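Local coordinates for hypothetical 39.9 kDa protein (Saccharomyces cerevisiae, PDB 2GA8), which acts as an ATP-dependent kinase that could be involved in assembly of the endoplasmic reticulum membrane, at residues Asn132-Ala137 / Asp162-Ser167; Ala156-Met161 / Asp252-Ser257. All coordinates share one frame; numbering follows the deposited sequence.

Contact 1: residues Asn132-Ala137 / Asp162-Ser167; sequences NAIRIA and DGFHLS
Gly163, within the 3-10 segment that ends at Phe164, offers its carbonyl to Asn132, whose side-chain ND2 lies 2.9 Å from Gly163 O. This bond is somewhat bent (N-H...O 143°). Glycine acts here through its backbone alone. Phe164 comes next and supplies the apolar half of the contact. Its ring turns an edge to Ile134, with CZ 4.1 Å from Ile134 CG1, the two side chains crossing at about a right angle. Ring atom CE1 also passes 3.8 Å from Asn132 O. Phe195 meets the same ring edge-to-face, and Leu198 of helix 192-206 touches both Phe164 and Ile134, so large apolar residues suit these two places. His165 joins through its backbone: ND2 of Asn132 gives a second, straighter bond of 2.9 Å to His165 O (162°), approaching from above the carbonyl plane. Leu166 lays CD2 3.7 Å from Asn132 OD1, while a mercury ion lies near its side chain. At Ser167 a water completes the set, accepting from the backbone N at 2.9 Å and donating to Asn132 OD1 at 2.7 Å. Ser167 is the N-cap of helix 168-171, its OG bonded to Cys170 N. The first torsion of Asn132 sets CG beside the backbone N (chi1 -54°), and the carboxamide beyond it carries two N-H groups and an acceptor on one flat frame, which suits an asparagine to two carbonyls and a water. Three bonds thus fix the amide's rotation, satisfy buried carbonyls, and tie the loop after strand 156-160 to the segment 132-137.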
loop_
_atom_site.group_PDB
_atom_site.type_symbol
_atom_site.label_atom_id
_atom_site.label_comp_id
_atom_site.label_asym_id
_atom_site.label_seq_id
_atom_site.Cartn_x
_atom_site.Cartn_y
_atom_site.Cartn_z
ATOM N N ASN A 132 1.421 1.073 -13.029
ATOM C CA ASN A 132 1.519 0.667 -11.627
ATOM C C ASN A 132 2.976 0.489 -11.219
ATOM O O ASN A 132 3.281 -0.202 -10.248
ATOM C CB ASN A 132 0.776 -0.653 -11.403
ATOM C CG ASN A 132 -0.661 -0.599 -11.880
ATOM O OD1 ASN A 132 -1.079 -1.399 -12.713
ATOM N ND2 ASN A 132 -1.426 0.344 -11.347
ATOM N N ALA A 133 3.879 1.114 -11.963
ATOM C CA ALA A 133 5.300 0.992 -11.677
ATOM C C ALA A 133 5.716 1.532 -10.314
ATOM O O ALA A 133 5.166 2.521 -9.821
ATOM C CB ALA A 133 6.116 1.695 -12.773
ATOM N N ILE A 134 6.686 0.849 -9.718
ATOM C CA ILE A 134 7.287 1.247 -8.448
ATOM C C ILE A 134 8.623 1.815 -8.915
ATOM O O ILE A 134 9.262 1.233 -9.791
ATOM C CB ILE A 134 7.558 0.030 -7.538
ATOM C CG1 ILE A 134 6.232 -0.590 -7.091
ATOM C CG2 ILE A 134 8.410 0.450 -6.337
ATOM C CD1 ILE A 134 6.382 -1.981 -6.496
ATOM N N ARG A 135 9.039 2.949 -8.359
ATOM C CA ARG A 135 10.303 3.553 -8.766
ATOM C C ARG A 135 11.257 3.682 -7.596
ATOM O O ARG A 135 10.871 4.109 -6.510
ATOM C CB ARG A 135 10.057 4.924 -9.402
ATOM C CG ARG A 135 9.309 4.842 -10.726
ATOM C CD ARG A 135 9.281 6.183 -11.444
ATOM N NE ARG A 135 8.710 6.054 -12.783
ATOM C CZ ARG A 135 7.450 5.715 -13.029
ATOM N NH1 ARG A 135 6.616 5.472 -12.025
ATOM N NH2 ARG A 135 7.024 5.606 -14.280
ATOM N N ILE A 136 12.506 3.295 -7.824
ATOM C CA ILE A 136 13.526 3.352 -6.789
ATOM C C ILE A 136 14.663 4.262 -7.248
ATOM O O ILE A 136 15.204 4.087 -8.340
ATOM C CB ILE A 136 14.077 1.946 -6.501
ATOM C CG1 ILE A 136 12.914 0.982 -6.237
ATOM C CG2 ILE A 136 15.006 1.984 -5.292
ATOM C CD1 ILE A 136 13.335 -0.457 -6.101
ATOM N N ALA A 137 15.019 5.235 -6.415
ATOM C CA ALA A 137 16.086 6.171 -6.752
ATOM C C ALA A 137 17.420 5.762 -6.128
ATOM O O ALA A 137 17.701 4.574 -5.964
ATOM C CB ALA A 137 15.703 7.572 -6.301
ATOM N N ASP A 162 -4.920 1.517 -3.876
ATOM C CA ASP A 162 -5.537 2.141 -5.049
ATOM C C ASP A 162 -4.615 2.421 -6.231
ATOM O O ASP A 162 -5.035 2.328 -7.385
ATOM C CB ASP A 162 -6.208 3.452 -4.636
ATOM C CG ASP A 162 -7.283 3.247 -3.598
ATOM O OD1 ASP A 162 -8.399 2.818 -3.965
ATOM O OD2 ASP A 162 -7.004 3.501 -2.410
ATOM N N GLY A 163 -3.368 2.782 -5.944
ATOM C CA GLY A 163 -2.428 3.076 -7.003
ATOM C C GLY A 163 -2.068 1.862 -7.834
ATOM O O GLY A 163 -1.463 1.985 -8.898
ATOM N N PHE A 164 -2.441 0.682 -7.356
ATOM C CA PHE A 164 -2.133 -0.542 -8.078
ATOM C C PHE A 164 -3.314 -1.053 -8.884
ATOM O O PHE A 164 -3.293 -2.162 -9.418
ATOM C CB PHE A 164 -1.622 -1.591 -7.093
ATOM C CG PHE A 164 -0.235 -1.303 -6.608
ATOM C CD1 PHE A 164 0.865 -1.851 -7.260
ATOM C CD2 PHE A 164 -0.018 -0.415 -5.555
ATOM C CE1 PHE A 164 2.165 -1.517 -6.877
ATOM C CE2 PHE A 164 1.276 -0.075 -5.164
ATOM C CZ PHE A 164 2.369 -0.627 -5.828
ATOM N N HIS A 165 -4.345 -0.226 -8.977
ATOM C CA HIS A 165 -5.516 -0.583 -9.758
ATOM C C HIS A 165 -5.030 -0.647 -11.207
ATOM O O HIS A 165 -4.280 0.224 -11.652
ATOM C CB HIS A 165 -6.585 0.504 -9.616
ATOM C CG HIS A 165 -7.970 0.034 -9.918
ATOM N ND1 HIS A 165 -8.681 -0.784 -9.067
ATOM C CD2 HIS A 165 -8.773 0.254 -10.985
ATOM C CE1 HIS A 165 -9.863 -1.047 -9.597
ATOM N NE2 HIS A 165 -9.943 -0.429 -10.761
ATOM N N LEU A 166 -5.428 -1.677 -11.941
ATOM C CA LEU A 166 -5.007 -1.778 -13.332
ATOM C C LEU A 166 -5.632 -0.615 -14.098
ATOM O O LEU A 166 -6.752 -0.196 -13.793
ATOM C CB LEU A 166 -5.454 -3.115 -13.926
ATOM C CG LEU A 166 -4.760 -4.331 -13.307
ATOM C CD1 LEU A 166 -5.385 -5.616 -13.829
ATOM C CD2 LEU A 166 -3.273 -4.270 -13.623
ATOM N N SER A 167 -4.906 -0.086 -15.077
ATOM C CA SER A 167 -5.410 1.036 -15.859
ATOM C C SER A 167 -6.601 0.612 -16.702
ATOM O O SER A 167 -6.789 -0.572 -16.989
ATOM C CB SER A 167 -4.320 1.591 -16.778
ATOM O OG SER A 167 -3.999 0.665 -17.800
HETATM O O HOH W 1 -2.170 -0.903 -15.157
#

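Contact 2: residues Ala156-Met161 / Asp252-Ser257; sequences AQIVPM and DQYCIS
The CA atoms come nearest at Gln157 and Ile256, 6.6 Å apart, and next at Val159 and Tyr254; the chains are steeply inclined to each other, and side chains make the join. Gln157 extends CG anti to its backbone N (chi1 179°), then bends at chi2. Its NE2 gives a nearly straight bond of 3.2 Å to Cys255 O (170°), while OE1 takes the backbone N of Ile158 on an in-plane lone pair at 2.8 Å. Glutamine suits this strand edge because one amide can both give and accept, and the two bonds hold it from turning over. Tyr254 meets Pro160 tip to tip: the CD of Pro160 sits over one face, 3.6 Å from the ring centroid, a CH-pi contact. Ile158 CG1 lies 4.1 Å from CE1 of the same tyrosine. An alanine in place of Tyr254 would probably leave a gap beside Pro160 and Ile158, with the proline ring deprived of its aromatic partner. Val159 CG2 and Ile256 CD1 close the apolar side at 3.6 Å. Cys255 turns away and binds a mercury ion. Strand 156-160 is the outermost of the parallel sheet, hydrogen-bonded to strand 262-267, whereas strand 248-256 borders the mixed sheet, with a classic beta bulge where Gln253 and Tyr254 face Val239. Helix 192-206 covers Val159 with Leu198 and Ile256 with Leu202.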
loop_
_atom_site.group_PDB
_atom_site.type_symbol
_atom_site.label_atom_id
_atom_site.label_comp_id
_atom_site.label_asym_id
_atom_site.label_seq_id
_atom_site.Cartn_x
_atom_site.Cartn_y
_atom_site.Cartn_z
ATOM N N ALA A 156 6.250 8.605 9.175
ATOM C CA ALA A 156 5.165 7.706 8.792
ATOM C C ALA A 156 4.636 8.085 7.418
ATOM O O ALA A 156 4.509 9.265 7.090
ATOM C CB ALA A 156 4.042 7.765 9.828
ATOM N N GLN A 157 4.330 7.072 6.614
ATOM C CA GLN A 157 3.803 7.280 5.274
ATOM C C GLN A 157 2.726 6.235 5.029
ATOM O O GLN A 157 2.747 5.173 5.640
ATOM C CB GLN A 157 4.922 7.123 4.239
ATOM C CG GLN A 157 4.488 7.296 2.788
ATOM C CD GLN A 157 3.834 8.639 2.514
ATOM O OE1 GLN A 157 2.709 8.902 2.948
ATOM N NE2 GLN A 157 4.542 9.500 1.791
ATOM N N ILE A 158 1.777 6.549 4.159
ATOM C CA ILE A 158 0.715 5.605 3.839
ATOM C C ILE A 158 0.927 5.039 2.446
ATOM O O ILE A 158 1.496 5.692 1.571
ATOM C CB ILE A 158 -0.686 6.270 3.867
ATOM C CG1 ILE A 158 -0.707 7.479 2.928
ATOM C CG2 ILE A 158 -1.048 6.686 5.296
ATOM C CD1 ILE A 158 -2.080 8.123 2.791
ATOM N N VAL A 159 0.480 3.805 2.250
ATOM C CA VAL A 159 0.572 3.167 0.946
ATOM C C VAL A 159 -0.832 2.681 0.609
ATOM O O VAL A 159 -1.278 1.649 1.107
ATOM C CB VAL A 159 1.528 1.947 0.940
ATOM C CG1 VAL A 159 1.398 1.194 -0.388
ATOM C CG2 VAL A 159 2.963 2.404 1.133
ATOM N N PRO A 160 -1.571 3.458 -0.191
ATOM C CA PRO A 160 -2.921 3.023 -0.550
ATOM C C PRO A 160 -2.789 1.961 -1.636
ATOM O O PRO A 160 -1.904 2.040 -2.491
ATOM C CB PRO A 160 -3.570 4.301 -1.083
ATOM C CG PRO A 160 -2.782 5.407 -0.409
ATOM C CD PRO A 160 -1.375 4.877 -0.526
ATOM N N MET A 161 -3.666 0.969 -1.604
ATOM C CA MET A 161 -3.632 -0.099 -2.596
ATOM C C MET A 161 -4.169 0.421 -3.937
ATOM O O MET A 161 -3.894 -0.143 -4.994
ATOM C CB MET A 161 -4.490 -1.261 -2.093
ATOM C CG MET A 161 -4.266 -2.581 -2.779
ATOM S SD MET A 161 -5.370 -3.821 -2.068
ATOM C CE MET A 161 -6.735 -3.638 -3.103
ATOM N N ASP A 252 4.493 8.013 -8.904
ATOM C CA ASP A 252 5.114 8.580 -7.712
ATOM C C ASP A 252 4.274 9.514 -6.846
ATOM O O ASP A 252 4.660 10.660 -6.613
ATOM C CB ASP A 252 6.397 9.304 -8.122
ATOM C CG ASP A 252 7.146 8.576 -9.217
ATOM O OD1 ASP A 252 7.273 7.336 -9.132
ATOM O OD2 ASP A 252 7.613 9.245 -10.164
ATOM N N GLN A 253 3.144 9.028 -6.348
ATOM C CA GLN A 253 2.284 9.848 -5.503
ATOM C C GLN A 253 2.687 9.750 -4.042
ATOM O O GLN A 253 2.387 10.637 -3.240
ATOM C CB GLN A 253 0.822 9.425 -5.666
ATOM C CG GLN A 253 0.276 9.712 -7.046
ATOM C CD GLN A 253 0.186 11.200 -7.332
ATOM O OE1 GLN A 253 0.304 11.631 -8.478
ATOM N NE2 GLN A 253 -0.038 11.990 -6.290
ATOM N N TYR A 254 3.371 8.666 -3.693
ATOM C CA TYR A 254 3.805 8.472 -2.323
ATOM C C TYR A 254 5.273 8.081 -2.308
ATOM O O TYR A 254 5.689 7.180 -3.031
ATOM C CB TYR A 254 2.964 7.382 -1.656
ATOM C CG TYR A 254 1.478 7.634 -1.760
ATOM C CD1 TYR A 254 0.831 8.489 -0.870
ATOM C CD2 TYR A 254 0.726 7.050 -2.781
ATOM C CE1 TYR A 254 -0.532 8.757 -0.994
ATOM C CE2 TYR A 254 -0.627 7.313 -2.916
ATOM C CZ TYR A 254 -1.251 8.166 -2.022
ATOM O OH TYR A 254 -2.594 8.429 -2.159
ATOM N N CYS A 255 6.058 8.782 -1.501
ATOM C CA CYS A 255 7.471 8.473 -1.392
ATOM C C CYS A 255 7.786 7.872 -0.036
ATOM O O CYS A 255 7.424 8.430 1.003
ATOM C CB CYS A 255 8.335 9.720 -1.565
ATOM S SG CYS A 255 10.091 9.359 -1.261
ATOM N N ILE A 256 8.450 6.725 -0.053
ATOM C CA ILE A 256 8.868 6.064 1.171
ATOM C C ILE A 256 10.380 6.233 1.157
ATOM O O ILE A 256 11.069 5.627 0.336
ATOM C CB ILE A 256 8.512 4.565 1.154
ATOM C CG1 ILE A 256 6.994 4.402 1.087
ATOM C CG2 ILE A 256 9.067 3.880 2.392
ATOM C CD1 ILE A 256 6.544 2.976 0.855
ATOM N N SER A 257 10.892 7.068 2.058
ATOM C CA SER A 257 12.326 7.347 2.116
ATOM C C SER A 257 13.017 6.724 3.319
ATOM O O SER A 257 12.401 6.007 4.108
ATOM C CB SER A 257 12.560 8.858 2.171
ATOM O OG SER A 257 12.202 9.359 3.452
#

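Overall arrangement
The centres of the contacts are 11 Å apart, and their segments alternate along the chain: 132-137, 156-161, 162-167, then 252-257. Segment 156-161 of contact 2 runs directly into 162-167 of contact 1, so one strand and its following loop meet the mixed sheet twice. In that sheet strands 134-136 and 248-256 flank strand 237-243, and a long, weak ion pair joins Arg135 to Asp252. Helix 192-206 packs on both contacts. Together they fasten the mixed sheet to the edge of the parallel sheet, whose 2-3-1-4-5 order is that of P-loop kinases and whose central strand 25-30 leads to the probable ATP-binding loop.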